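Hydrogenase/urease maturation factor HypB (Helicobacter pylori, PDB 4LPS) is a nickel-binding GTPase maturation factor that is required for nickel insertion into [NiFe] hydrogenase and for the maturation of urease. Local coordinates at residues A[100-103]-A[104-107]; A[86-89]-A[90-93]; A[229-232]-A[233-236]. All coordinates share one frame; numbering follows the deposited sequence.

Interaction 1: residues A[100-103]-A[104-107]; sequences ITTG and EACH. With NI (nickel (II) ion), chain F.
Thr102 meets Glu104 and Ala105 in a tight local turn, at the point where strand 97-101 ends and the nickel-binding loop begins. The backbone forms a gamma turn centred on Gly103. Glu104 N donates to Thr102 O over 2.9 Å, at a bent angle of 130° and from above the carbonyl plane. Gly103 has positive phi, which suits a residue without a side chain. A second bond spans the turn. Thr102 OG1 donates to Ala105 O at 2.7 Å, in the carbonyl plane and on a lone pair. Chi1 of 67° places OG1 between the backbone N and the carbonyl carbon, facing Ala105. The methyl CG2 of Thr102 lies beside its backbone N, 3.9 Å from His107 O.

Beyond the turn, Cys106 SG binds nickel at 2.2 Å, and Cys142 supplies a second sulfur. His107 ND1 points almost straight at Cys106 SG (3.3 Å, 178°), with the sulfur in the ring plane. This bond would probably draw negative charge off the metal-bound sulfur. His107 NE2 bonds to Glu109, so both ring nitrogens are engaged. With GDP bound, the ring holds the sulfur rather than the nickel, consistent with His107 being an essential nickel ligand only in the nucleotide-free state. The turn is tied to the end of strand 74-80 by backbone bonds of Thr102 to Asp80, and the loop leads on to helix 110-122.

Interaction 2: residues A[86-89]-A[90-93]; sequences DADR and LRKK. With MG (magnesium ion), chain C; GDP (guanosine-5'-diphosphate), chain D.
Asp88 and Arg91 form a salt bridge one helical turn apart. Arg91 NH2 reaches Asp88 OD1 at 2.7 Å. The oxygen lies at the guanidinium edge, but the nitrogen meets it from above the carboxylate plane. The two flat groups are therefore strongly turned, 70° apart. A bend at chi3 (-66°) folds the arginine back, and Ala87 CB lies under one guanidinium face, 3.7 Å from Arg91 NH1. Asn84 and Ala97 O take further N-H groups of Arg91 and fix its rotation.

Elsewhere on the helix, Asp86 and Arg89 serve the nucleotide. Asp86 OD2 binds magnesium at 2.6 Å, beside GDP O2B and a water; Thr60 and Glu135 are also ligands. Arg89 NH2 donates almost straight to GDP O2A (3.1 Å, 177°), and Arg89 NH1 donates to GDP O1A at 3.3 Å. Glu64 forms a salt bridge with Arg89 NH1, which is consistent with it positioning the guanidinium at the alpha phosphate. Backbone bonds such as Arg91 N to Ala87 O (2.9 Å) hold the turns, and Leu90 packs on Val76 and Leu63. The arrangement belongs to the magnesium-nucleotide site of a P-loop GTPase, on the helix of a beta-alpha-beta unit.

Interaction 3: residues A[229-232]-A[233-236]; sequences LEKK and RENY
A Schellman motif ends helix 218-234, with Tyr236 and Asn235 turning back onto Lys231 and Lys232. Tyr236 N donates to Lys231 O at 3.0 Å, and Asn235 N makes a weak bond to Lys232 O at 2.9 Å. Asn235 has positive phi (52°) and is the C-prime residue. A water joins Lys232 O to Asn235 OD1, which also accepts from Gln237.

The last turns carry a row of charges. Arg233 grips Glu230 side-on with two nitrogens, both on one oxygen: NH1 lies 2.9 Å and NE 3.0 Å from Glu230 OE1. NH1 sits on the anti lone pair of Glu230 OE1, while NE comes from the syn side and out of the carboxylate plane. The two planes are 55° apart. The guanidinium has Leu229 O over the centre of one face.

Glu230 OE2 lies only 2.8 Å from Glu234 OE2, with the carboxylates nearly perpendicular. At this distance one of the two acid groups probably holds a proton. Glu234 OE1 forms a salt bridge with Lys231 NZ; its hydrogen bond is weak, at 3.4 Å. A water donates to Glu234 OE2 and accepts a weak bond from the same amine. Lys231 bends at chi2 (-59°), and its CD packs at 3.5 Å against Tyr236 CB. The two side chains run alongside each other and both touch Met152 of strand 152-158. Tyr236 OH bonds to Asp177. Lys232 runs the other way, touches Phe131 and bonds to Asp130 O. The whole is a helix C-terminus closed by a Schellman motif, with salt bridges three residues apart and two acids four apart on its last turns.

How the interactions relate
Interactions 1 and 2 belong to consecutive parts of the nucleotide-binding domain. Helix 85-91 leads into strand 97-101, and that strand runs into the nickel-binding loop. Their centres are 19 Å apart and their nearest atoms about 7 Å apart, so they do not touch. Interaction 2 holds a magnesium ligand and an arginine that binds GDP. Interaction 1 holds a nickel ligand, and its Thr102 side chain is about 12 Å from the magnesium. Interaction 3 lies away from both sites. Its centre is 30 Å from interaction 1, on the opposite side of the chain's centre, and 26 Å from interaction 2.

Interaction 1: residues A[100-103]-A[104-107]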
loop_
_atom_site.group_PDB
_atom_site.type_symbol
_atom_site.label_atom_id
_atom_site.label_comp_id
_atom_site.label_asym_id
_atom_site.label_seq_id
_atom_site.Cartn_x
_atom_site.Cartn_y
_atom_site.Cartn_z
ATOM N N ILE A 100 9.043 7.426 8.116
ATOM C CA ILE A 100 9.645 8.508 7.357
ATOM C C ILE A 100 8.837 9.770 7.607
ATOM O O ILE A 100 7.635 9.801 7.341
ATOM C CB ILE A 100 9.681 8.225 5.840
ATOM C CG1 ILE A 100 10.488 6.965 5.531
ATOM C CG2 ILE A 100 10.271 9.407 5.090
ATOM C CD1 ILE A 100 10.598 6.674 4.044
ATOM N N THR A 101 9.477 10.796 8.151
ATOM C CA THR A 101 8.788 12.061 8.338
ATOM C C THR A 101 9.179 12.965 7.182
ATOM O O THR A 101 10.327 13.400 7.076
ATOM C CB THR A 101 9.119 12.720 9.691
ATOM O OG1 THR A 101 10.538 12.747 9.884
ATOM C CG2 THR A 101 8.477 11.940 10.829
ATOM N N THR A 102 8.206 13.238 6.320
ATOM C CA THR A 102 8.424 14.036 5.122
ATOM C C THR A 102 8.450 15.521 5.451
ATOM O O THR A 102 8.954 16.333 4.675
ATOM C CB THR A 102 7.335 13.768 4.071
ATOM O OG1 THR A 102 6.075 14.255 4.552
ATOM C CG2 THR A 102 7.216 12.274 3.802
ATOM N N GLY A 103 7.905 15.868 6.612
ATOM C CA GLY A 103 7.831 17.254 7.031
ATOM C C GLY A 103 6.720 18.008 6.330
ATOM O O GLY A 103 5.678 18.277 6.929
ATOM N N GLU A 104 6.930 18.351 5.063
ATOM C CA GLU A 104 5.896 19.044 4.301
ATOM C C GLU A 104 5.498 18.314 3.021
ATOM O O GLU A 104 4.434 18.579 2.466
ATOM C CB GLU A 104 6.333 20.474 3.968
ATOM C CG GLU A 104 6.582 21.338 5.194
ATOM C CD GLU A 104 6.723 22.806 4.852
ATOM O OE1 GLU A 104 7.721 23.177 4.200
ATOM O OE2 GLU A 104 5.827 23.590 5.233
ATOM N N ALA A 105 6.340 17.396 2.554
ATOM C CA ALA A 105 6.086 16.726 1.281
ATOM C C ALA A 105 4.862 15.816 1.372
ATOM O O ALA A 105 4.701 15.058 2.334
ATOM C CB ALA A 105 7.308 15.930 0.846
ATOM N N CYS A 106 4.015 15.883 0.349
ATOM C CA CYS A 106 2.712 15.224 0.370
ATOM C C CYS A 106 2.774 13.788 -0.127
ATOM O O CYS A 106 1.741 13.166 -0.381
ATOM C CB CYS A 106 1.724 16.010 -0.486
ATOM S SG CYS A 106 2.182 16.085 -2.240
ATOM N N HIS A 107 3.985 13.263 -0.246
ATOM C CA HIS A 107 4.201 11.991 -0.913
ATOM C C HIS A 107 5.571 11.446 -0.554
ATOM O O HIS A 107 6.425 12.180 -0.051
ATOM C CB HIS A 107 4.093 12.165 -2.427
ATOM C CG HIS A 107 5.136 13.078 -2.993
ATOM N ND1 HIS A 107 4.959 14.440 -3.097
ATOM C CD2 HIS A 107 6.385 12.825 -3.455
ATOM C CE1 HIS A 107 6.046 14.985 -3.615
ATOM N NE2 HIS A 107 6.925 14.027 -3.840
HETATM NI NI NI F . 0.655 17.343 -3.275
#

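Interaction 2: residues A[86-89]-A[90-93]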
loop_
_atom_site.group_PDB
_atom_site.type_symbol
_atom_site.label_atom_id
_atom_site.label_comp_id
_atom_site.label_asym_id
_atom_site.label_seq_id
_atom_site.Cartn_x
_atom_site.Cartn_y
_atom_site.Cartn_z
ATOM N N ASP A 86 1.625 6.156 13.382
ATOM C CA ASP A 86 1.356 4.920 12.655
ATOM C C ASP A 86 2.422 3.858 12.938
ATOM O O ASP A 86 2.099 2.689 13.149
ATOM C CB ASP A 86 1.248 5.183 11.152
ATOM C CG ASP A 86 0.048 6.036 10.797
ATOM O OD1 ASP A 86 -0.949 5.995 11.548
ATOM O OD2 ASP A 86 0.092 6.736 9.762
ATOM N N ALA A 87 3.687 4.267 12.937
ATOM C CA ALA A 87 4.795 3.343 13.164
ATOM C C ALA A 87 4.710 2.702 14.545
ATOM O O ALA A 87 4.983 1.510 14.704
ATOM C CB ALA A 87 6.126 4.059 12.993
ATOM N N ASP A 88 4.347 3.505 15.540
ATOM C CA ASP A 88 4.185 3.020 16.908
ATOM C C ASP A 88 3.059 1.999 17.039
ATOM O O ASP A 88 3.217 0.986 17.719
ATOM C CB ASP A 88 3.936 4.185 17.867
ATOM C CG ASP A 88 5.211 4.903 18.258
ATOM O OD1 ASP A 88 6.293 4.287 18.169
ATOM O OD2 ASP A 88 5.127 6.082 18.666
ATOM N N ARG A 89 1.920 2.273 16.406
ATOM C CA ARG A 89 0.814 1.316 16.388
ATOM C C ARG A 89 1.261 -0.038 15.848
ATOM O O ARG A 89 0.864 -1.085 16.361
ATOM C CB ARG A 89 -0.350 1.844 15.544
ATOM C CG ARG A 89 -1.227 2.882 16.232
ATOM C CD ARG A 89 -2.113 3.603 15.223
ATOM N NE ARG A 89 -3.087 2.702 14.608
ATOM C CZ ARG A 89 -3.923 3.048 13.631
ATOM N NH1 ARG A 89 -4.771 2.158 13.138
ATOM N NH2 ARG A 89 -3.907 4.280 13.143
ATOM N N LEU A 90 2.082 -0.008 14.803
ATOM C CA LEU A 90 2.560 -1.228 14.160
ATOM C C LEU A 90 3.579 -1.962 15.031
ATOM O O LEU A 90 3.551 -3.191 15.126
ATOM C CB LEU A 90 3.164 -0.900 12.793
ATOM C CG LEU A 90 2.160 -0.495 11.708
ATOM C CD1 LEU A 90 2.874 -0.095 10.435
ATOM C CD2 LEU A 90 1.198 -1.629 11.425
ATOM N N ARG A 91 4.476 -1.207 15.661
ATOM C CA ARG A 91 5.504 -1.800 16.516
ATOM C C ARG A 91 4.880 -2.386 17.777
ATOM O O ARG A 91 5.370 -3.382 18.311
ATOM C CB ARG A 91 6.590 -0.776 16.865
ATOM C CG ARG A 91 7.506 -0.443 15.686
ATOM C CD ARG A 91 8.674 0.467 16.066
ATOM N NE ARG A 91 8.261 1.808 16.478
ATOM C CZ ARG A 91 8.530 2.912 15.788
ATOM N NH1 ARG A 91 9.213 2.836 14.653
ATOM N NH2 ARG A 91 8.123 4.095 16.231
ATOM N N LYS A 92 3.811 -1.756 18.255
ATOM C CA LYS A 92 3.017 -2.299 19.356
ATOM C C LYS A 92 2.478 -3.695 19.016
ATOM O O LYS A 92 2.203 -4.501 19.908
ATOM C CB LYS A 92 1.867 -1.339 19.695
ATOM C CG LYS A 92 0.862 -1.843 20.734
ATOM C CD LYS A 92 1.529 -2.184 22.062
ATOM C CE LYS A 92 0.500 -2.526 23.136
ATOM N NZ LYS A 92 -0.060 -1.307 23.780
ATOM N N LYS A 93 2.340 -3.981 17.721
ATOM C CA LYS A 93 1.843 -5.279 17.266
ATOM C C LYS A 93 2.948 -6.262 16.875
ATOM O O LYS A 93 2.659 -7.349 16.370
ATOM C CB LYS A 93 0.891 -5.091 16.082
ATOM C CG LYS A 93 -0.441 -4.459 16.450
ATOM C CD LYS A 93 -1.431 -5.528 16.883
ATOM C CE LYS A 93 -1.727 -6.481 15.743
ATOM N NZ LYS A 93 -2.643 -7.586 16.138
HETATM MG MG MG C . -1.918 5.449 8.755
HETATM P PB GDP D . -5.093 5.277 7.768
HETATM O O1B GDP D . -4.991 6.704 8.245
HETATM O O2B GDP D . -3.853 4.504 8.143
HETATM O O3B GDP D . -5.232 5.233 6.266
HETATM O O3A GDP D . -6.394 4.591 8.410
HETATM P PA GDP D . -6.503 4.182 9.965
HETATM O O1A GDP D . -5.982 2.782 10.169
HETATM O O2A GDP D . -5.795 5.164 10.862
HETATM O "O5'" GDP D . -8.086 4.187 10.197
HETATM C "C5'" GDP D . -8.781 5.410 10.430
HETATM C "C4'" GDP D . -10.082 5.096 11.154
HETATM O "O4'" GDP D . -10.838 4.151 10.395
HETATM C "C3'" GDP D . -9.808 4.448 12.498
HETATM O "O3'" GDP D . -10.744 4.982 13.440
HETATM C "C2'" GDP D . -10.105 2.980 12.300
HETATM O "O2'" GDP D . -10.627 2.406 13.497
HETATM C "C1'" GDP D . -11.163 3.024 11.214
HETATM N N9 GDP D . -11.185 1.806 10.374
HETATM C C8 GDP D . -10.151 1.196 9.763
HETATM N N7 GDP D . -10.582 0.119 9.059
HETATM C C5 GDP D . -11.920 0.040 9.208
HETATM C C6 GDP D . -13.012 -0.845 8.737
HETATM O O6 GDP D . -12.772 -1.823 8.000
HETATM N N1 GDP D . -14.264 -0.569 9.123
HETATM C C2 GDP D . -14.550 0.479 9.919
HETATM N N2 GDP D . -15.837 0.706 10.276
HETATM N N3 GDP D . -13.605 1.331 10.385
HETATM C C4 GDP D . -12.305 1.160 10.068
HETATM O O HOH W 1 -3.212 6.246 10.433
#

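Interaction 3: residues A[229-232]-A[233-236]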
loop_
_atom_site.group_PDB
_atom_site.type_symbol
_atom_site.label_atom_id
_atom_site.label_comp_id
_atom_site.label_asym_id
_atom_site.label_seq_id
_atom_site.Cartn_x
_atom_site.Cartn_y
_atom_site.Cartn_z
ATOM N N LEU A 229 0.328 -13.361 -1.308
ATOM C CA LEU A 229 1.222 -14.512 -1.280
ATOM C C LEU A 229 1.382 -15.107 -2.672
ATOM O O LEU A 229 2.478 -15.507 -3.065
ATOM C CB LEU A 229 0.702 -15.577 -0.309
ATOM C CG LEU A 229 0.934 -15.342 1.185
ATOM C CD1 LEU A 229 0.424 -16.523 1.996
ATOM C CD2 LEU A 229 2.411 -15.096 1.467
ATOM N N GLU A 230 0.280 -15.171 -3.411
ATOM C CA GLU A 230 0.310 -15.725 -4.757
ATOM C C GLU A 230 1.029 -14.777 -5.712
ATOM O O GLU A 230 1.728 -15.215 -6.628
ATOM C CB GLU A 230 -1.111 -16.011 -5.250
ATOM C CG GLU A 230 -1.218 -16.289 -6.745
ATOM C CD GLU A 230 -0.502 -17.563 -7.165
ATOM O OE1 GLU A 230 -0.214 -18.414 -6.296
ATOM O OE2 GLU A 230 -0.221 -17.711 -8.374
ATOM N N LYS A 231 0.864 -13.476 -5.492
ATOM C CA LYS A 231 1.525 -12.480 -6.328
ATOM C C LYS A 231 3.041 -12.557 -6.169
ATOM O O LYS A 231 3.775 -12.443 -7.152
ATOM C CB LYS A 231 1.003 -11.079 -6.007
ATOM C CG LYS A 231 -0.295 -10.765 -6.744
ATOM C CD LYS A 231 -0.067 -10.875 -8.247
ATOM C CE LYS A 231 -1.354 -10.712 -9.030
ATOM N NZ LYS A 231 -2.046 -12.024 -9.159
ATOM N N LYS A 232 3.505 -12.741 -4.936
ATOM C CA LYS A 232 4.928 -12.944 -4.691
ATOM C C LYS A 232 5.402 -14.225 -5.359
ATOM O O LYS A 232 6.500 -14.279 -5.915
ATOM C CB LYS A 232 5.234 -13.000 -3.193
ATOM C CG LYS A 232 6.690 -13.344 -2.902
ATOM C CD LYS A 232 7.024 -13.299 -1.423
ATOM C CE LYS A 232 8.458 -13.763 -1.195
ATOM N NZ LYS A 232 9.424 -12.624 -1.239
ATOM N N ARG A 233 4.560 -15.253 -5.295
ATOM C CA ARG A 233 4.846 -16.546 -5.910
ATOM C C ARG A 233 5.084 -16.408 -7.410
ATOM O O ARG A 233 6.032 -16.973 -7.953
ATOM C CB ARG A 233 3.693 -17.517 -5.654
ATOM C CG ARG A 233 4.110 -18.968 -5.534
ATOM C CD ARG A 233 3.391 -19.634 -4.371
ATOM N NE ARG A 233 1.945 -19.417 -4.434
ATOM C CZ ARG A 233 1.136 -19.406 -3.377
ATOM N NH1 ARG A 233 -0.165 -19.204 -3.540
ATOM N NH2 ARG A 233 1.624 -19.596 -2.159
ATOM N N GLU A 234 4.198 -15.673 -8.072
ATOM C CA GLU A 234 4.314 -15.395 -9.500
ATOM C C GLU A 234 5.435 -14.408 -9.791
ATOM O O GLU A 234 5.865 -14.266 -10.937
ATOM C CB GLU A 234 2.999 -14.833 -10.044
ATOM C CG GLU A 234 1.774 -15.688 -9.773
ATOM C CD GLU A 234 0.486 -14.998 -10.190
ATOM O OE1 GLU A 234 0.537 -13.796 -10.535
ATOM O OE2 GLU A 234 -0.576 -15.655 -10.177
ATOM N N ASN A 235 5.893 -13.729 -8.740
ATOM C CA ASN A 235 6.769 -12.568 -8.858
ATOM C C ASN A 235 6.178 -11.541 -9.824
ATOM O O ASN A 235 6.835 -11.110 -10.773
ATOM C CB ASN A 235 8.180 -12.970 -9.304
ATOM C CG ASN A 235 9.167 -11.813 -9.218
ATOM O OD1 ASN A 235 9.144 -11.035 -8.265
ATOM N ND2 ASN A 235 10.028 -11.690 -10.220
ATOM N N TYR A 236 4.917 -11.181 -9.599
ATOM C CA TYR A 236 4.312 -10.081 -10.338
ATOM C C TYR A 236 5.056 -8.788 -10.049
ATOM O O TYR A 236 5.218 -8.401 -8.892
ATOM C CB TYR A 236 2.831 -9.916 -9.992
ATOM C CG TYR A 236 2.205 -8.695 -10.632
ATOM C CD1 TYR A 236 1.740 -8.730 -11.941
ATOM C CD2 TYR A 236 2.085 -7.503 -9.927
ATOM C CE1 TYR A 236 1.172 -7.614 -12.528
ATOM C CE2 TYR A 236 1.522 -6.382 -10.504
ATOM C CZ TYR A 236 1.066 -6.444 -11.805
ATOM O OH TYR A 236 0.502 -5.327 -12.379
HETATM O O HOH W 2 -2.895 -14.516 -10.912
HETATM O O HOH W 3 8.456 -12.709 -5.998
#